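Local atomic coordinates of cobalamin biosynthesis protein CobN (PDB entry 7C6O), a protein that is the large, catalytic subunit of cobaltochelatase, which inserts cobalt into the corrin ring during cobalamin biosynthesis. Residues L647-W655 / E671-L682. Sequence-based numbering, arbitrary orientation.
Sequences LPAIRQQIW and ERPEEDSFDDML
The guanidinium of Arg651 is sandwiched between Leu647 CB on one face and the backbone oxygen of Glu675 on the other, and its edge grips the carboxylate of Asp679 side-on: Arg651 NE reaches Asp679 OD1 at 2.8 Å, nearly straight at 169°, and NH2 takes OD2 at 3.0 Å. Both nitrogens approach from above the carboxylate plane. The Phe678 ring has Met681 CE over one face and Arg651 CB over the other, 4.1 Å from the ring centroid in a CH-pi contact, with Trp655 CB at its edge. Phe678 CE1 sits over the centre of one face of the Arg672 guanidinium. One face of the Trp655 indole carries Arg672 CG, 3.6 Å from the five-membered ring centroid, and Pro673 CD.

Glu675, bent at chi2 (69°), joins the two arginines. Its OE1 accepts from Arg651 NH1 at 3.0 Å, the carboxylate standing perpendicular to that guanidinium, and OE2 accepts from Arg672 NH2 at 2.9 Å. A water donates to Glu675 OE1 and Pro648 O and accepts weakly from Arg672 NH1. Arg651, Arg672, Glu675 and Asp679 form one salt-bridge network.

Ile654 and Leu682 meet tip to tip. The axes of helices 647-655 and 675-682 cross at 57°, about 49 Å from the centre of the chain, and helix 624-642 packs against both, its His636 NE2 hydrogen-bonded to Asp679 OD1 and its Leu632 touching Ile654.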
loop_
_atom_site.group_PDB
_atom_site.type_symbol
_atom_site.label_atom_id
_atom_site.label_comp_id
_atom_site.label_asym_id
_atom_site.label_seq_id
_atom_site.Cartn_x
_atom_site.Cartn_y
_atom_site.Cartn_z
ATOM N N LEU A 647 -29.111 -38.569 28.465
ATOM C CA LEU A 647 -28.415 -37.968 27.329
ATOM C C LEU A 647 -29.146 -38.111 25.998
ATOM O O LEU A 647 -29.156 -37.133 25.233
ATOM C CB LEU A 647 -26.995 -38.546 27.224
ATOM C CG LEU A 647 -25.936 -37.936 28.146
ATOM C CD1 LEU A 647 -24.583 -38.599 27.926
ATOM C CD2 LEU A 647 -25.839 -36.434 27.929
ATOM N N PRO A 648 -29.758 -39.253 25.646
ATOM C CA PRO A 648 -30.488 -39.303 24.365
ATOM C C PRO A 648 -31.569 -38.243 24.228
ATOM O O PRO A 648 -31.777 -37.723 23.125
ATOM C CB PRO A 648 -31.073 -40.721 24.360
ATOM C CG PRO A 648 -30.105 -41.511 25.151
ATOM C CD PRO A 648 -29.643 -40.595 26.250
ATOM N N ALA A 649 -32.259 -37.899 25.318
ATOM C CA ALA A 649 -33.336 -36.918 25.230
ATOM C C ALA A 649 -32.795 -35.527 24.915
ATOM O O ALA A 649 -33.332 -34.822 24.054
ATOM C CB ALA A 649 -34.141 -36.901 26.529
ATOM N N ILE A 650 -31.731 -35.112 25.607
ATOM C CA ILE A 650 -31.171 -33.791 25.342
ATOM C C ILE A 650 -30.448 -33.775 24.000
ATOM O O ILE A 650 -30.414 -32.743 23.318
ATOM C CB ILE A 650 -30.256 -33.350 26.503
ATOM C CG1 ILE A 650 -29.772 -31.912 26.296
ATOM C CG2 ILE A 650 -29.078 -34.295 26.665
ATOM C CD1 ILE A 650 -30.894 -30.894 26.243
ATOM N N ARG A 651 -29.878 -34.913 23.585
ATOM C CA ARG A 651 -29.296 -35.002 22.249
ATOM C C ARG A 651 -30.351 -34.760 21.175
ATOM O O ARG A 651 -30.084 -34.083 20.174
ATOM C CB ARG A 651 -28.638 -36.367 22.037
ATOM C CG ARG A 651 -27.356 -36.619 22.823
ATOM C CD ARG A 651 -26.747 -37.958 22.406
ATOM N NE ARG A 651 -25.591 -38.348 23.211
ATOM C CZ ARG A 651 -25.537 -39.445 23.963
ATOM N NH1 ARG A 651 -26.573 -40.269 24.013
ATOM N NH2 ARG A 651 -24.441 -39.719 24.660
ATOM N N GLN A 652 -31.555 -35.308 21.365
ATOM C CA GLN A 652 -32.626 -35.094 20.397
ATOM C C GLN A 652 -33.034 -33.627 20.341
ATOM O O GLN A 652 -33.284 -33.088 19.256
ATOM C CB GLN A 652 -33.836 -35.968 20.736
ATOM C CG GLN A 652 -33.630 -37.454 20.489
ATOM C CD GLN A 652 -34.870 -38.276 20.795
ATOM O OE1 GLN A 652 -35.920 -37.735 21.144
ATOM N NE2 GLN A 652 -34.752 -39.593 20.666
ATOM N N GLN A 653 -33.120 -32.969 21.503
ATOM C CA GLN A 653 -33.424 -31.540 21.524
ATOM C C GLN A 653 -32.382 -30.743 20.753
ATOM O O GLN A 653 -32.724 -29.822 19.999
ATOM C CB GLN A 653 -33.498 -31.029 22.961
ATOM C CG GLN A 653 -34.699 -31.495 23.757
ATOM C CD GLN A 653 -34.749 -30.846 25.128
ATOM O OE1 GLN A 653 -34.801 -29.621 25.246
ATOM N NE2 GLN A 653 -34.713 -31.665 26.173
ATOM N N ILE A 654 -31.105 -31.075 20.941
ATOM C CA ILE A 654 -30.034 -30.349 20.265
ATOM C C ILE A 654 -30.083 -30.600 18.766
ATOM O O ILE A 654 -29.930 -29.672 17.961
ATOM C CB ILE A 654 -28.670 -30.736 20.869
ATOM C CG1 ILE A 654 -28.551 -30.194 22.296
ATOM C CG2 ILE A 654 -27.525 -30.233 19.995
ATOM C CD1 ILE A 654 -27.296 -30.648 23.025
ATOM N N TRP A 655 -30.310 -31.854 18.360
ATOM C CA TRP A 655 -30.365 -32.161 16.934
ATOM C C TRP A 655 -31.568 -31.502 16.275
ATOM O O TRP A 655 -31.471 -31.001 15.149
ATOM C CB TRP A 655 -30.393 -33.672 16.711
ATOM C CG TRP A 655 -30.254 -34.028 15.269
ATOM C CD1 TRP A 655 -31.181 -34.641 14.479
ATOM C CD2 TRP A 655 -29.129 -33.754 14.429
ATOM N NE1 TRP A 655 -30.696 -34.779 13.201
ATOM C CE2 TRP A 655 -29.438 -34.241 13.144
ATOM C CE3 TRP A 655 -27.886 -33.151 14.640
ATOM C CZ2 TRP A 655 -28.551 -34.141 12.078
ATOM C CZ3 TRP A 655 -27.005 -33.054 13.578
ATOM C CH2 TRP A 655 -27.342 -33.549 12.315
ATOM N N GLU A 671 -25.624 -35.757 7.797
ATOM C CA GLU A 671 -26.530 -36.705 8.429
ATOM C C GLU A 671 -26.355 -36.598 9.936
ATOM O O GLU A 671 -25.405 -35.984 10.429
ATOM C CB GLU A 671 -26.262 -38.137 7.954
ATOM C CG GLU A 671 -24.927 -38.691 8.434
ATOM C CD GLU A 671 -24.673 -40.110 7.967
ATOM O OE1 GLU A 671 -25.059 -40.442 6.827
ATOM O OE2 GLU A 671 -24.088 -40.895 8.745
ATOM N N ARG A 672 -27.277 -37.214 10.661
ATOM C CA ARG A 672 -27.170 -37.254 12.113
ATOM C C ARG A 672 -26.066 -38.222 12.522
ATOM O O ARG A 672 -26.016 -39.347 12.013
ATOM C CB ARG A 672 -28.491 -37.677 12.742
ATOM C CG ARG A 672 -28.528 -37.546 14.257
ATOM C CD ARG A 672 -29.771 -38.198 14.825
ATOM N NE ARG A 672 -30.014 -37.827 16.215
ATOM C CZ ARG A 672 -29.482 -38.445 17.263
ATOM N NH1 ARG A 672 -29.770 -38.037 18.491
ATOM N NH2 ARG A 672 -28.659 -39.472 17.088
ATOM N N PRO A 673 -25.169 -37.829 13.423
ATOM C CA PRO A 673 -24.148 -38.769 13.894
ATOM C C PRO A 673 -24.786 -39.934 14.634
ATOM O O PRO A 673 -25.893 -39.826 15.167
ATOM C CB PRO A 673 -23.282 -37.918 14.834
ATOM C CG PRO A 673 -23.577 -36.495 14.455
ATOM C CD PRO A 673 -25.005 -36.489 14.011
ATOM N N GLU A 674 -24.081 -41.063 14.644
ATOM C CA GLU A 674 -24.494 -42.173 15.488
ATOM C C GLU A 674 -24.506 -41.736 16.947
ATOM O O GLU A 674 -23.811 -40.799 17.348
ATOM C CB GLU A 674 -23.561 -43.372 15.318
ATOM C CG GLU A 674 -23.887 -44.281 14.149
ATOM C CD GLU A 674 -22.971 -45.490 14.100
ATOM O OE1 GLU A 674 -23.372 -46.569 14.589
ATOM O OE2 GLU A 674 -21.841 -45.352 13.589
ATOM N N GLU A 675 -25.302 -42.444 17.747
ATOM C CA GLU A 675 -25.506 -42.036 19.133
ATOM C C GLU A 675 -24.193 -42.010 19.908
ATOM O O GLU A 675 -23.968 -41.113 20.729
ATOM C CB GLU A 675 -26.517 -42.966 19.802
ATOM C CG GLU A 675 -27.155 -42.401 21.061
ATOM C CD GLU A 675 -28.096 -41.232 20.788
ATOM O OE1 GLU A 675 -28.544 -40.602 21.767
ATOM O OE2 GLU A 675 -28.393 -40.945 19.606
ATOM N N ASP A 676 -23.304 -42.968 19.650
ATOM C CA ASP A 676 -22.026 -43.026 20.350
ATOM C C ASP A 676 -20.956 -42.152 19.704
ATOM O O ASP A 676 -19.814 -42.142 20.176
ATOM C CB ASP A 676 -21.546 -44.482 20.456
ATOM C CG ASP A 676 -21.160 -45.084 19.116
ATOM O OD1 ASP A 676 -20.289 -45.978 19.107
ATOM O OD2 ASP A 676 -21.714 -44.665 18.078
ATOM N N SER A 677 -21.296 -41.418 18.646
ATOM C CA SER A 677 -20.441 -40.374 18.102
ATOM C C SER A 677 -21.041 -38.985 18.272
ATOM O O SER A 677 -20.419 -38.000 17.864
ATOM C CB SER A 677 -20.156 -40.635 16.618
ATOM O OG SER A 677 -19.309 -41.759 16.449
ATOM N N PHE A 678 -22.228 -38.885 18.879
ATOM C CA PHE A 678 -22.935 -37.610 18.946
ATOM C C PHE A 678 -22.224 -36.619 19.862
ATOM O O PHE A 678 -22.103 -35.435 19.526
ATOM C CB PHE A 678 -24.370 -37.844 19.419
ATOM C CG PHE A 678 -25.300 -36.699 19.141
ATOM C CD1 PHE A 678 -26.081 -36.687 17.996
ATOM C CD2 PHE A 678 -25.404 -35.640 20.029
ATOM C CE1 PHE A 678 -26.943 -35.637 17.735
ATOM C CE2 PHE A 678 -26.264 -34.588 19.778
ATOM C CZ PHE A 678 -27.036 -34.586 18.628
ATOM N N ASP A 679 -21.749 -37.081 21.022
ATOM C CA ASP A 679 -21.090 -36.178 21.962
ATOM C C ASP A 679 -19.769 -35.654 21.417
ATOM O O ASP A 679 -19.378 -34.526 21.733
ATOM C CB ASP A 679 -20.873 -36.880 23.300
ATOM C CG ASP A 679 -22.174 -37.201 24.000
ATOM O OD1 ASP A 679 -23.235 -36.775 23.497
ATOM O OD2 ASP A 679 -22.139 -37.881 25.047
ATOM N N ASP A 680 -19.064 -36.455 20.613
ATOM C CA ASP A 680 -17.862 -35.956 19.955
ATOM C C ASP A 680 -18.207 -34.865 18.952
ATOM O O ASP A 680 -17.462 -33.891 18.799
ATOM C CB ASP A 680 -17.122 -37.102 19.266
ATOM C CG ASP A 680 -15.792 -36.667 18.679
ATOM O OD1 ASP A 680 -15.215 -35.677 19.175
ATOM O OD2 ASP A 680 -15.328 -37.312 17.715
ATOM N N MET A 681 -19.338 -35.014 18.259
ATOM C CA MET A 681 -19.795 -33.968 17.354
ATOM C C MET A 681 -20.096 -32.678 18.105
ATOM O O MET A 681 -19.860 -31.585 17.581
ATOM C CB MET A 681 -21.027 -34.454 16.586
ATOM C CG MET A 681 -21.604 -33.451 15.602
ATOM S SD MET A 681 -22.835 -32.367 16.350
ATOM C CE MET A 681 -24.070 -33.548 16.881
ATOM N N LEU A 682 -20.602 -32.784 19.336
ATOM C CA LEU A 682 -20.914 -31.588 20.113
ATOM C C LEU A 682 -19.656 -30.847 20.539
ATOM O O LEU A 682 -19.702 -29.631 20.759
ATOM C CB LEU A 682 -21.752 -31.952 21.336
ATOM C CG LEU A 682 -23.158 -32.482 21.050
ATOM C CD1 LEU A 682 -23.895 -32.731 22.353
ATOM C CD2 LEU A 682 -23.939 -31.517 20.166
HETATM O O HOH W 1 -30.697 -39.234 20.986
#